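Local structure of 2-(3-amino-3-carboxypropyl)histidine synthase (Pyrococcus horikoshii, 3LZD) at residues 133-138 with 161-166; 155-160 with 212-217; 189-194 with 366-371; 138-143 with 233-238; 59-64 with 110-115. The protein catalyses the first step of diphthamide biosynthesis, transferring the 3-amino-3-carboxypropyl group of S-adenosyl-L-methionine to a histidine of translation elongation factor 2 with the help of a [4Fe-4S] cluster. All blocks are in the same frame, centred on the assembly; numbering follows the deposited sequence.

Contact 1 (133-138 with 161-166); sequences ARVSVV and AQHIHQ
The side chains of Gln166 and Val137 lie alongside each other and point opposite ways, with Gln166 CB 3.8 Å from Val137 CG1. A bend at chi2 (-86°) turns the amide of Gln166 back toward the other loop, where Gln166 OE1 accepts from Val137 N at 2.9 Å. That donor stands above the amide plane, 45° out of it. Removing the amide with an alanine here would probably leave the N-H of Val137 without this acceptor and open a gap beside its methyls. Farther along, the His163 ring presents CE1 obliquely to Val135 CG1, 3.4 Å away, and to Ala133 CB. Gln162 CG lies over one face of the same ring, while an in-plane water at its edge joins His163 ND1 (2.7 Å) to Val135 O. A second water links His165 NE2 to Arg134 O. Ala133 N closes this end, bonding in the carbonyl plane to a lone pair of Gln162 O at 2.8 Å. The contact thus pins the loop leaving strand 126-130 of one sheet to the loop between strand 154-159 and helix 167-176, the strand-to-helix turn of a beta-alpha-beta unit in the next sheet.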
# COMPACT_ATOMS: atom_id res chain seq x y z
N ALA A 133 10.07 -26.40 -5.64
CA ALA A 133 9.07 -27.36 -6.10
C ALA A 133 9.73 -28.72 -6.20
O ALA A 133 10.88 -28.84 -6.61
CB ALA A 133 8.53 -26.94 -7.46
N ARG A 134 8.99 -29.75 -5.82
CA ARG A 134 9.53 -31.10 -5.85
C ARG A 134 9.71 -31.71 -7.24
O ARG A 134 10.64 -32.46 -7.47
CB ARG A 134 8.62 -32.02 -5.03
CG ARG A 134 9.23 -33.38 -4.73
CD ARG A 134 8.40 -34.12 -3.71
NE ARG A 134 8.32 -33.40 -2.45
CZ ARG A 134 9.27 -33.36 -1.52
NH1 ARG A 134 10.41 -34.02 -1.71
NH2 ARG A 134 9.10 -32.67 -0.41
N VAL A 135 8.82 -31.38 -8.18
CA VAL A 135 8.88 -31.99 -9.50
C VAL A 135 10.25 -32.18 -10.16
O VAL A 135 11.04 -31.24 -10.30
CB VAL A 135 7.96 -31.24 -10.49
CG1 VAL A 135 8.45 -29.80 -10.68
CG2 VAL A 135 7.95 -31.99 -11.83
N SER A 136 10.54 -33.42 -10.56
CA SER A 136 11.79 -33.73 -11.25
C SER A 136 11.61 -33.27 -12.69
O SER A 136 10.60 -33.58 -13.32
CB SER A 136 12.05 -35.23 -11.23
OG SER A 136 13.11 -35.54 -12.11
N VAL A 137 12.57 -32.53 -13.24
CA VAL A 137 12.41 -32.03 -14.60
C VAL A 137 12.95 -32.91 -15.74
O VAL A 137 12.59 -32.72 -16.90
CB VAL A 137 13.06 -30.63 -14.75
CG1 VAL A 137 12.64 -29.73 -13.58
CG2 VAL A 137 14.58 -30.75 -14.83
N VAL A 138 13.81 -33.87 -15.42
CA VAL A 138 14.40 -34.71 -16.46
C VAL A 138 13.43 -35.41 -17.41
O VAL A 138 13.58 -35.31 -18.62
CB VAL A 138 15.37 -35.73 -15.86
CG1 VAL A 138 16.01 -36.55 -16.96
CG2 VAL A 138 16.44 -34.99 -15.06
N ALA A 161 13.17 -19.74 -9.84
CA ALA A 161 13.59 -20.11 -8.49
C ALA A 161 13.11 -21.47 -8.00
O ALA A 161 13.87 -22.25 -7.46
CB ALA A 161 13.14 -19.02 -7.50
N GLN A 162 11.83 -21.76 -8.21
CA GLN A 162 11.25 -23.02 -7.73
C GLN A 162 11.81 -24.31 -8.32
O GLN A 162 11.61 -25.39 -7.74
CB GLN A 162 9.73 -22.99 -7.92
CG GLN A 162 9.30 -23.02 -9.36
CD GLN A 162 7.80 -22.92 -9.51
OE1 GLN A 162 7.05 -23.67 -8.89
NE2 GLN A 162 7.35 -21.98 -10.33
N HIS A 163 12.49 -24.22 -9.47
CA HIS A 163 13.07 -25.42 -10.08
C HIS A 163 14.59 -25.35 -10.14
O HIS A 163 15.24 -26.20 -10.76
CB HIS A 163 12.53 -25.60 -11.51
CG HIS A 163 11.04 -25.70 -11.58
ND1 HIS A 163 10.33 -26.63 -10.85
CD2 HIS A 163 10.13 -24.97 -12.26
CE1 HIS A 163 9.04 -26.46 -11.09
NE2 HIS A 163 8.89 -25.46 -11.94
N ILE A 164 15.17 -24.33 -9.49
CA ILE A 164 16.61 -24.10 -9.52
C ILE A 164 17.47 -25.26 -9.02
O ILE A 164 18.55 -25.51 -9.55
CB ILE A 164 16.97 -22.78 -8.75
CG1 ILE A 164 18.36 -22.29 -9.17
CG2 ILE A 164 16.90 -22.99 -7.26
CD1 ILE A 164 18.43 -21.73 -10.59
N HIS A 165 16.99 -25.98 -8.01
CA HIS A 165 17.74 -27.11 -7.48
C HIS A 165 17.79 -28.22 -8.52
O HIS A 165 18.62 -29.10 -8.42
CB HIS A 165 17.07 -27.64 -6.21
CG HIS A 165 15.63 -28.00 -6.39
ND1 HIS A 165 14.68 -27.09 -6.81
CD2 HIS A 165 14.97 -29.18 -6.22
CE1 HIS A 165 13.51 -27.69 -6.89
NE2 HIS A 165 13.65 -28.95 -6.54
N GLN A 166 16.91 -28.16 -9.51
CA GLN A 166 16.87 -29.18 -10.55
C GLN A 166 17.79 -28.89 -11.74
O GLN A 166 17.94 -29.73 -12.62
CB GLN A 166 15.43 -29.36 -11.05
CG GLN A 166 14.48 -30.02 -10.06
CD GLN A 166 14.52 -31.53 -10.11
OE1 GLN A 166 14.56 -32.12 -11.20
NE2 GLN A 166 14.48 -32.16 -8.95
O HOH W 1 11.44 -28.62 -9.45
O HOH W 2 13.12 -31.73 -6.23

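Contact 2 (155-160 with 212-217); sequences IIVTTT and LFIGSG
Leu212 O is gripped twice by Thr158, through the backbone N at 2.9 Å and through OG1 at 3.0 Å. A chi1 of 61° places OG1 between the backbone N and the carbonyl carbon, from where it reaches the carbonyl that the N-H also meets: the N-H nearly along its axis, the hydroxyl tilted 35° from its plane. A valine in place of Thr158 would probably leave Leu212 O with just one of these two donors. The ladder continues with Leu212 N bonded to Ile156 O (2.7 Å) and Ile214 N to Thr158 O (3.0 Å). At the next pair Thr159 OG1 donates to Ile214 O at 2.7 Å. Packing follows on both faces. Phe213 turns its ring edge to Thr158 OG1 and to Thr160 CG2, the latter 3.8 Å from Phe213 CZ, beneath helix 219-228. On the other face Val157 CG1 lies 4.3 Å from Ile214 CD1, next to Leu212 and helix 167-176. At Gly215 a CB would run into Phe213 CZ and, at these backbone angles, press on the preceding carbonyl O. Parallel strands 154-159 and 210-214 cross at -22° in a mixed sheet of order 2-1-3-4-5 with these helices on its faces, consistent with a Rossmann-like alpha/beta fold; at this strand end the side chain of Thr160 lies about 10 Å from the iron-sulfur cluster.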
# COMPACT_ATOMS: atom_id res chain seq x y z
N ILE A 155 23.71 -24.97 -25.93
CA ILE A 155 22.48 -24.36 -25.45
C ILE A 155 22.62 -23.67 -24.10
O ILE A 155 23.47 -24.03 -23.28
CB ILE A 155 21.36 -25.40 -25.36
CG1 ILE A 155 21.74 -26.50 -24.37
CG2 ILE A 155 21.10 -26.01 -26.73
CD1 ILE A 155 20.62 -27.51 -24.13
N ILE A 156 21.76 -22.67 -23.88
CA ILE A 156 21.74 -21.91 -22.64
C ILE A 156 20.54 -22.44 -21.85
O ILE A 156 19.43 -22.52 -22.39
CB ILE A 156 21.53 -20.40 -22.91
CG1 ILE A 156 22.70 -19.86 -23.75
CG2 ILE A 156 21.37 -19.64 -21.59
CD1 ILE A 156 22.47 -18.46 -24.29
N VAL A 157 20.75 -22.82 -20.60
CA VAL A 157 19.65 -23.37 -19.81
C VAL A 157 19.26 -22.44 -18.67
O VAL A 157 20.12 -21.97 -17.90
CB VAL A 157 20.03 -24.77 -19.28
CG1 VAL A 157 18.90 -25.35 -18.43
CG2 VAL A 157 20.29 -25.69 -20.47
N THR A 158 17.96 -22.18 -18.56
CA THR A 158 17.40 -21.27 -17.57
C THR A 158 16.15 -21.84 -16.93
O THR A 158 15.48 -22.71 -17.51
CB THR A 158 16.98 -19.93 -18.22
OG1 THR A 158 15.97 -20.18 -19.21
CG2 THR A 158 18.15 -19.26 -18.91
N THR A 159 15.82 -21.34 -15.75
CA THR A 159 14.63 -21.76 -15.04
C THR A 159 14.30 -20.70 -13.99
O THR A 159 15.02 -19.72 -13.84
CB THR A 159 14.81 -23.15 -14.37
OG1 THR A 159 13.55 -23.62 -13.91
CG2 THR A 159 15.77 -23.08 -13.19
N THR A 160 13.19 -20.88 -13.28
CA THR A 160 12.79 -19.96 -12.23
C THR A 160 13.24 -20.55 -10.89
O THR A 160 13.61 -21.72 -10.80
CB THR A 160 11.25 -19.80 -12.17
OG1 THR A 160 10.66 -21.10 -12.02
CG2 THR A 160 10.70 -19.13 -13.42
N LEU A 212 17.02 -22.75 -23.55
CA LEU A 212 16.00 -23.66 -23.05
C LEU A 212 15.45 -23.10 -21.74
O LEU A 212 16.22 -22.74 -20.83
CB LEU A 212 16.57 -25.05 -22.78
CG LEU A 212 15.69 -26.07 -22.01
CD1 LEU A 212 14.40 -26.41 -22.75
CD2 LEU A 212 16.50 -27.30 -21.81
N PHE A 213 14.12 -22.96 -21.64
CA PHE A 213 13.51 -22.49 -20.40
C PHE A 213 12.71 -23.65 -19.79
O PHE A 213 11.85 -24.25 -20.46
CB PHE A 213 12.58 -21.30 -20.63
CG PHE A 213 11.79 -20.90 -19.40
CD1 PHE A 213 12.38 -20.17 -18.37
CD2 PHE A 213 10.46 -21.32 -19.25
CE1 PHE A 213 11.67 -19.86 -17.20
CE2 PHE A 213 9.74 -21.02 -18.09
CZ PHE A 213 10.35 -20.29 -17.06
N ILE A 214 13.00 -23.97 -18.53
CA ILE A 214 12.28 -25.03 -17.83
C ILE A 214 11.30 -24.40 -16.85
O ILE A 214 11.72 -23.76 -15.88
CB ILE A 214 13.23 -25.94 -17.03
CG1 ILE A 214 14.28 -26.54 -17.96
CG2 ILE A 214 12.42 -27.04 -16.33
CD1 ILE A 214 15.30 -27.42 -17.24
N GLY A 215 10.01 -24.56 -17.11
CA GLY A 215 9.01 -24.00 -16.22
C GLY A 215 7.64 -23.86 -16.86
O GLY A 215 7.45 -24.18 -18.03
N SER A 216 6.68 -23.39 -16.08
CA SER A 216 5.32 -23.19 -16.57
C SER A 216 5.12 -21.70 -16.85
O SER A 216 5.94 -20.87 -16.48
CB SER A 216 4.31 -23.65 -15.52
OG SER A 216 4.52 -25.01 -15.19
N GLY A 217 4.02 -21.36 -17.50
CA GLY A 217 3.76 -19.95 -17.74
C GLY A 217 4.49 -19.36 -18.92
O GLY A 217 5.55 -19.85 -19.34

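Contact 3 (189-194 with 366-371)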
# COMPACT_ATOMS: atom_id res chain seq x y z
N ARG A 189 20.98 -9.11 -8.62
CA ARG A 189 19.54 -9.20 -8.44
C ARG A 189 19.13 -10.70 -8.45
O ARG A 189 18.04 -11.07 -7.96
CB ARG A 189 18.83 -8.44 -9.57
CG ARG A 189 17.42 -8.02 -9.23
CD ARG A 189 16.78 -7.18 -10.31
NE ARG A 189 15.40 -6.91 -9.95
CZ ARG A 189 15.03 -6.06 -8.99
NH1 ARG A 189 15.95 -5.39 -8.31
NH2 ARG A 189 13.75 -5.94 -8.68
N ILE A 190 20.01 -11.55 -8.98
CA ILE A 190 19.79 -13.00 -9.07
C ILE A 190 20.44 -13.73 -7.88
O ILE A 190 21.46 -13.27 -7.35
CB ILE A 190 20.37 -13.53 -10.41
CG1 ILE A 190 19.64 -12.86 -11.59
CG2 ILE A 190 20.28 -15.06 -10.48
CD1 ILE A 190 18.11 -13.07 -11.59
N SER A 191 19.85 -14.85 -7.47
CA SER A 191 20.35 -15.64 -6.33
C SER A 191 21.22 -16.84 -6.70
O SER A 191 22.13 -17.21 -5.93
CB SER A 191 19.16 -16.14 -5.48
OG SER A 191 18.28 -15.07 -5.16
N TRP A 192 20.94 -17.47 -7.84
CA TRP A 192 21.69 -18.65 -8.26
C TRP A 192 21.92 -18.64 -9.77
O TRP A 192 21.10 -18.12 -10.51
CB TRP A 192 20.91 -19.93 -7.95
CG TRP A 192 20.41 -20.11 -6.57
CD1 TRP A 192 21.10 -20.58 -5.49
CD2 TRP A 192 19.07 -19.88 -6.13
NE1 TRP A 192 20.26 -20.67 -4.39
CE2 TRP A 192 19.01 -20.24 -4.76
CE3 TRP A 192 17.91 -19.41 -6.75
CZ2 TRP A 192 17.84 -20.14 -4.01
CZ3 TRP A 192 16.74 -19.32 -6.01
CH2 TRP A 192 16.72 -19.69 -4.65
N PRO A 193 23.03 -19.24 -10.24
CA PRO A 193 23.29 -19.27 -11.69
C PRO A 193 22.10 -19.98 -12.38
O PRO A 193 21.56 -20.96 -11.85
CB PRO A 193 24.58 -20.09 -11.79
CG PRO A 193 25.26 -19.86 -10.44
CD PRO A 193 24.10 -19.93 -9.48
N GLY A 194 21.67 -19.47 -13.53
CA GLY A 194 20.56 -20.08 -14.25
C GLY A 194 19.16 -19.60 -13.90
O GLY A 194 18.20 -19.93 -14.60
N SER A 366 29.05 -14.08 -4.73
CA SER A 366 28.73 -15.46 -4.37
C SER A 366 27.28 -15.83 -4.70
O SER A 366 26.50 -15.00 -5.16
CB SER A 366 28.99 -15.71 -2.89
OG SER A 366 28.32 -14.76 -2.09
N ASP A 367 26.94 -17.10 -4.46
CA ASP A 367 25.61 -17.60 -4.74
C ASP A 367 24.92 -17.97 -3.44
O ASP A 367 25.56 -18.44 -2.51
CB ASP A 367 25.65 -18.85 -5.63
CG ASP A 367 26.48 -18.65 -6.88
OD1 ASP A 367 26.51 -17.53 -7.43
OD2 ASP A 367 27.09 -19.65 -7.34
N GLU A 368 23.61 -17.77 -3.41
CA GLU A 368 22.82 -18.11 -2.24
C GLU A 368 22.74 -19.62 -2.08
O GLU A 368 22.91 -20.37 -3.03
CB GLU A 368 21.40 -17.55 -2.40
CG GLU A 368 21.32 -16.05 -2.29
CD GLU A 368 21.84 -15.55 -0.96
OE1 GLU A 368 21.26 -15.88 0.10
OE2 GLU A 368 22.86 -14.84 -0.98
N PRO A 369 22.51 -20.09 -0.85
CA PRO A 369 22.41 -21.53 -0.61
C PRO A 369 21.08 -22.08 -1.15
O PRO A 369 20.18 -21.33 -1.51
CB PRO A 369 22.47 -21.63 0.91
CG PRO A 369 21.85 -20.35 1.36
CD PRO A 369 22.51 -19.35 0.43
N PHE A 370 20.98 -23.40 -1.21
CA PHE A 370 19.74 -24.03 -1.63
C PHE A 370 19.14 -24.45 -0.30
O PHE A 370 19.18 -25.61 0.09
CB PHE A 370 20.03 -25.22 -2.54
CG PHE A 370 20.69 -24.84 -3.83
CD1 PHE A 370 19.95 -24.30 -4.87
CD2 PHE A 370 22.07 -24.96 -3.99
CE1 PHE A 370 20.56 -23.89 -6.05
CE2 PHE A 370 22.70 -24.55 -5.16
CZ PHE A 370 21.95 -24.01 -6.20
N GLY A 371 18.59 -23.45 0.38
CA GLY A 371 18.00 -23.63 1.69
C GLY A 371 17.86 -22.23 2.26
O GLY A 371 17.91 -21.25 1.52
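Trp192 stacks on Phe370 and turns its NE1 edge to Pro369 O, and its side chain can be traced outward atom by atom. CB of Trp192 rests on Ile164, and with CG anti to the carbonyl carbon (chi1 -52°) the indole is directed at residues 368-370. Trp192 CG has Phe370 CE1 over its face, and Trp192 CD1 approaches that atom to 3.4 Å. The five-membered ring and the phenyl ring form an offset stack, centroids 4.4 Å apart and planes at 10°. Ser191 CB covers the opposite indole face. At the edge, Trp192 NE1 donates to Pro369 O at 3.0 Å; the acceptor lies in the ring plane, yet the N-H comes from above the carbonyl plane, 66° out of it. Trp192 CZ2 is 3.6 Å from the same Pro369 O, and on the far side of the six-membered ring CZ3 touches Ala161 CB. Two irregular loops meet here: one carries Arg189 of the iron-sulfur cluster pocket, the other leads into strand 373-375, the antiparallel edge strand of the sheet that holds strand 109-114. Their backbones are tied by Glu368 N to Ser191 O (3.0 Å). Asp367 crosses Pro193 at about a right angle, OD2 lying 3.6 Å from Pro193 CG, while its OD1 forms salt bridges with Arg364 and Arg185. Ser191 OG bonds away from the contact, to Ser116 and Tyr117.

Contact 4 (138-143 with 233-238)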
# COMPACT_ATOMS: atom_id res chain seq x y z
N VAL A 138 13.81 -33.87 -15.42
CA VAL A 138 14.40 -34.71 -16.46
C VAL A 138 13.43 -35.41 -17.41
O VAL A 138 13.58 -35.31 -18.62
CB VAL A 138 15.37 -35.73 -15.86
CG1 VAL A 138 16.01 -36.55 -16.96
CG2 VAL A 138 16.44 -34.99 -15.06
N GLU A 139 12.43 -36.11 -16.87
CA GLU A 139 11.47 -36.81 -17.73
C GLU A 139 10.91 -35.89 -18.82
O GLU A 139 10.81 -36.28 -19.98
CB GLU A 139 10.32 -37.38 -16.89
N ALA A 140 10.58 -34.66 -18.45
CA ALA A 140 10.02 -33.72 -19.42
C ALA A 140 11.01 -33.29 -20.49
O ALA A 140 10.62 -32.92 -21.59
CB ALA A 140 9.44 -32.51 -18.70
N LEU A 141 12.30 -33.34 -20.17
CA LEU A 141 13.32 -32.98 -21.14
C LEU A 141 13.53 -34.14 -22.10
O LEU A 141 13.70 -33.95 -23.31
CB LEU A 141 14.66 -32.67 -20.47
CG LEU A 141 14.73 -31.46 -19.54
CD1 LEU A 141 16.12 -31.34 -18.96
CD2 LEU A 141 14.36 -30.19 -20.31
N LYS A 142 13.55 -35.35 -21.54
CA LYS A 142 13.75 -36.55 -22.33
C LYS A 142 12.67 -36.64 -23.40
O LYS A 142 12.95 -36.89 -24.57
CB LYS A 142 13.71 -37.79 -21.43
N GLU A 143 11.44 -36.41 -22.97
CA GLU A 143 10.26 -36.45 -23.82
C GLU A 143 10.35 -35.48 -25.00
O GLU A 143 9.83 -35.75 -26.09
CB GLU A 143 9.04 -36.12 -22.96
CG GLU A 143 7.73 -35.96 -23.70
CD GLU A 143 6.91 -37.22 -23.67
OE1 GLU A 143 6.64 -37.73 -22.56
OE2 GLU A 143 6.53 -37.70 -24.76
N LEU A 233 13.02 -22.08 -26.31
CA LEU A 233 12.18 -23.26 -26.23
C LEU A 233 11.84 -23.43 -24.73
O LEU A 233 12.73 -23.56 -23.89
CB LEU A 233 12.94 -24.50 -26.71
CG LEU A 233 12.22 -25.83 -26.47
CD1 LEU A 233 10.93 -25.88 -27.32
CD2 LEU A 233 13.15 -26.98 -26.86
N ALA A 234 10.55 -23.39 -24.42
CA ALA A 234 10.09 -23.54 -23.05
C ALA A 234 9.51 -24.94 -22.86
O ALA A 234 8.76 -25.42 -23.71
CB ALA A 234 9.04 -22.49 -22.74
N ILE A 235 9.86 -25.60 -21.77
CA ILE A 235 9.33 -26.92 -21.47
C ILE A 235 8.76 -26.95 -20.06
O ILE A 235 9.48 -26.68 -19.09
CB ILE A 235 10.42 -28.00 -21.61
CG1 ILE A 235 10.77 -28.19 -23.09
CG2 ILE A 235 9.93 -29.31 -21.00
CD1 ILE A 235 11.85 -29.23 -23.37
N ASP A 236 7.46 -27.25 -19.97
CA ASP A 236 6.75 -27.33 -18.70
C ASP A 236 7.07 -28.69 -18.07
O ASP A 236 6.80 -29.73 -18.66
CB ASP A 236 5.24 -27.19 -18.96
CG ASP A 236 4.39 -27.24 -17.69
OD1 ASP A 236 3.49 -26.38 -17.57
OD2 ASP A 236 4.60 -28.13 -16.83
N PRO A 237 7.67 -28.69 -16.87
CA PRO A 237 8.03 -29.95 -16.20
C PRO A 237 6.86 -30.81 -15.74
O PRO A 237 7.01 -32.00 -15.52
CB PRO A 237 8.91 -29.48 -15.05
CG PRO A 237 8.28 -28.15 -14.68
CD PRO A 237 8.03 -27.53 -16.04
N TYR A 238 5.69 -30.21 -15.59
CA TYR A 238 4.52 -30.95 -15.15
C TYR A 238 3.76 -31.61 -16.30
O TYR A 238 3.44 -32.80 -16.24
CB TYR A 238 3.57 -30.05 -14.37
CG TYR A 238 4.14 -29.47 -13.11
CD1 TYR A 238 4.83 -28.25 -13.12
CD2 TYR A 238 3.98 -30.13 -11.89
CE1 TYR A 238 5.34 -27.71 -11.94
CE2 TYR A 238 4.48 -29.60 -10.71
CZ TYR A 238 5.16 -28.39 -10.75
OH TYR A 238 5.68 -27.88 -9.58
O HOH W 3 9.23 -33.70 -15.65
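The Pro237 ring and the flat peptide group before it face Ala140, whose CB lies 3.8 Å from Pro237 CA and equally 3.8 Å from Asp236 O. The Tyr238 ring follows, with Asp236 OD2 in plane at its edge and its hydroxyl end reaching Ala133 and Val135. The same Asp236 OD2 accepts from Tyr238 N at 2.7 Å, an Asx turn; OD2 also accepts from Thr239 N. Ala140 is thus the helix residue that meets the loop, and its small side chain probably allows the close approach. Ile235 packs beside it. Its CG2, anti to the backbone N, sits 3.7 Å from Ala140 O, whereas CG1 is anti to the carbonyl carbon (chi1 -71°) and carries CD1 to Leu141. Ile235 CD1 thereby meets Leu141 CD2 at 4.1 Å, the two side chains crossing at a slant. A water links the backbones: it accepts from Ala140 N, an N-H of the first helical turn, at 3.3 Å, and donates to Pro237 O at 2.8 Å. Directly bonded polar pairs are absent across the two segments, so apolar contact and this water carry the join. Helix 138-143 thus lies over the end of strand 231-235, with Leu141 also packing on Ala170 and Phe173 of helix 167-176 and on Ile148 of helix 145-149, where Ile235 joins it.

Contact 5 (59-64 with 110-115); sequences LIQSPE and LIHLGH
Ile60 and Ile111 lie side by side and point the same way, Ile60 CG1 resting 4.0 Å from Ile111 CB. Leu113 CD1 adds to the same face, 3.9 Å from Ile60 CG2. Helix 67-78 covers this face through Ala70, Leu73 and Leu77. On the reverse face Leu59 CB meets Leu110 CD2. Between the faces runs a parallel ladder: Ile111 N to Leu59 O at 2.7 Å, then Gln61 N to Ile111 O, and Leu113 N to Gln61 O. Gln61 then brings the polar edge. With chi1 at 26°, away from a staggered value, its extended chain lies across the neighbouring strand, and His112 ND1 donates to Gln61 OE1 at 3.1 Å. The bond is straight at the hydrogen (171°) and lies in the imidazole plane, but the amide stands 82° to the ring, so the donor comes from above the carbonyl plane. Gln61 OE1 also accepts from Ala98 N, which anchors the amide. At the other nitrogen, His112 NE2 and His115 ND1 are hydrogen-bonded at 2.9 Å, either being able to donate. Pro63 CD closes on Leu113 O at 3.2 Å, and a CB on Gly114 would collide with Pro63 CG. Strand order 2-1-3-4-5 and the covering helix 67-78 fit a sheet of Rossmann-like type; at the C-terminal strand ends, where such folds commonly place active sites, the side chain of His115 lies about 7 Å from the iron-sulfur cluster.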
# COMPACT_ATOMS: atom_id res chain seq x y z
N LEU A 59 8.97 -10.43 12.42
CA LEU A 59 7.89 -10.19 11.47
C LEU A 59 8.04 -11.20 10.33
O LEU A 59 9.14 -11.41 9.83
CB LEU A 59 7.99 -8.77 10.89
CG LEU A 59 6.93 -8.40 9.85
CD1 LEU A 59 5.56 -8.29 10.52
CD2 LEU A 59 7.31 -7.08 9.17
N ILE A 60 6.94 -11.82 9.92
CA ILE A 60 7.00 -12.80 8.85
C ILE A 60 6.22 -12.38 7.61
O ILE A 60 5.01 -12.18 7.70
CB ILE A 60 6.41 -14.16 9.29
CG1 ILE A 60 7.13 -14.67 10.54
CG2 ILE A 60 6.54 -15.18 8.16
CD1 ILE A 60 6.64 -16.05 11.00
N GLN A 61 6.88 -12.23 6.46
CA GLN A 61 6.11 -11.89 5.27
C GLN A 61 5.94 -13.15 4.43
O GLN A 61 6.74 -14.08 4.53
CB GLN A 61 6.74 -10.76 4.42
CG GLN A 61 8.20 -10.56 4.52
CD GLN A 61 8.67 -9.37 3.68
OE1 GLN A 61 9.82 -8.98 3.77
NE2 GLN A 61 7.79 -8.81 2.86
N SER A 62 4.89 -13.20 3.63
CA SER A 62 4.66 -14.39 2.81
C SER A 62 3.89 -14.08 1.52
O SER A 62 3.11 -13.14 1.45
CB SER A 62 3.84 -15.40 3.60
OG SER A 62 2.63 -14.78 4.03
N PRO A 63 4.13 -14.89 0.47
CA PRO A 63 3.44 -14.71 -0.81
C PRO A 63 2.08 -15.38 -0.67
O PRO A 63 1.85 -16.09 0.31
CB PRO A 63 4.35 -15.44 -1.81
CG PRO A 63 4.86 -16.59 -0.98
CD PRO A 63 5.20 -15.89 0.36
N GLU A 64 1.21 -15.19 -1.65
CA GLU A 64 -0.13 -15.76 -1.64
C GLU A 64 -0.22 -17.25 -1.36
O GLU A 64 -1.07 -17.68 -0.58
CB GLU A 64 -0.84 -15.46 -2.97
N LEU A 110 13.38 -10.25 10.59
CA LEU A 110 12.36 -10.46 9.57
C LEU A 110 12.50 -11.85 8.95
O LEU A 110 13.62 -12.30 8.67
CB LEU A 110 12.54 -9.40 8.48
CG LEU A 110 11.44 -8.91 7.52
CD1 LEU A 110 12.03 -8.87 6.12
CD2 LEU A 110 10.20 -9.78 7.57
N ILE A 111 11.39 -12.54 8.74
CA ILE A 111 11.45 -13.83 8.07
C ILE A 111 10.74 -13.59 6.74
O ILE A 111 9.60 -13.15 6.72
CB ILE A 111 10.71 -14.95 8.84
CG1 ILE A 111 11.39 -15.19 10.18
CG2 ILE A 111 10.75 -16.26 8.03
CD1 ILE A 111 10.75 -16.30 11.00
N HIS A 112 11.44 -13.84 5.64
CA HIS A 112 10.87 -13.61 4.31
C HIS A 112 10.59 -14.96 3.64
O HIS A 112 11.52 -15.61 3.15
CB HIS A 112 11.84 -12.79 3.47
CG HIS A 112 11.31 -12.43 2.12
ND1 HIS A 112 10.63 -11.26 1.87
CD2 HIS A 112 11.32 -13.11 0.95
CE1 HIS A 112 10.25 -11.23 0.61
NE2 HIS A 112 10.65 -12.35 0.02
N LEU A 113 9.34 -15.38 3.62
CA LEU A 113 9.02 -16.68 3.04
C LEU A 113 8.82 -16.66 1.53
O LEU A 113 8.36 -15.66 0.97
CB LEU A 113 7.75 -17.26 3.66
CG LEU A 113 7.73 -17.49 5.18
CD1 LEU A 113 6.37 -18.07 5.56
CD2 LEU A 113 8.85 -18.44 5.58
N GLY A 114 9.16 -17.77 0.90
CA GLY A 114 8.93 -17.94 -0.53
C GLY A 114 9.91 -17.42 -1.56
O GLY A 114 9.78 -17.76 -2.73
N HIS A 115 10.88 -16.61 -1.15
CA HIS A 115 11.83 -16.09 -2.12
C HIS A 115 13.22 -16.08 -1.53
O HIS A 115 13.39 -16.03 -0.31
CB HIS A 115 11.46 -14.65 -2.51
CG HIS A 115 10.02 -14.47 -2.87
ND1 HIS A 115 9.16 -13.68 -2.13
CD2 HIS A 115 9.28 -14.98 -3.88
CE1 HIS A 115 7.95 -13.73 -2.66
NE2 HIS A 115 7.99 -14.51 -3.72

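How the contacts relate
Contact 5 comes first along the chain, in the sheet of strands 57-61 and 109-114; its centre is about 30 Å from that of contact 4, though its nearest atoms are about 6 Å from contacts 1 and 3. Contacts 2 and 4 share the second sheet, centres about 9 Å apart, contact 2 nested inside contact 4. Contact 1, about 11 Å from each centre to centre, crosses both; Val138 belongs to contacts 1 and 4. Contact 3 opens after contact 1 closes, crosses contacts 2 and 4, and ties the second sheet's loop to the chain returning to strand 373-375 of the first. Two sheets ordered 2-1-3-4-5 and a third ordered 2-1-3-4 are consistent with gene triplication.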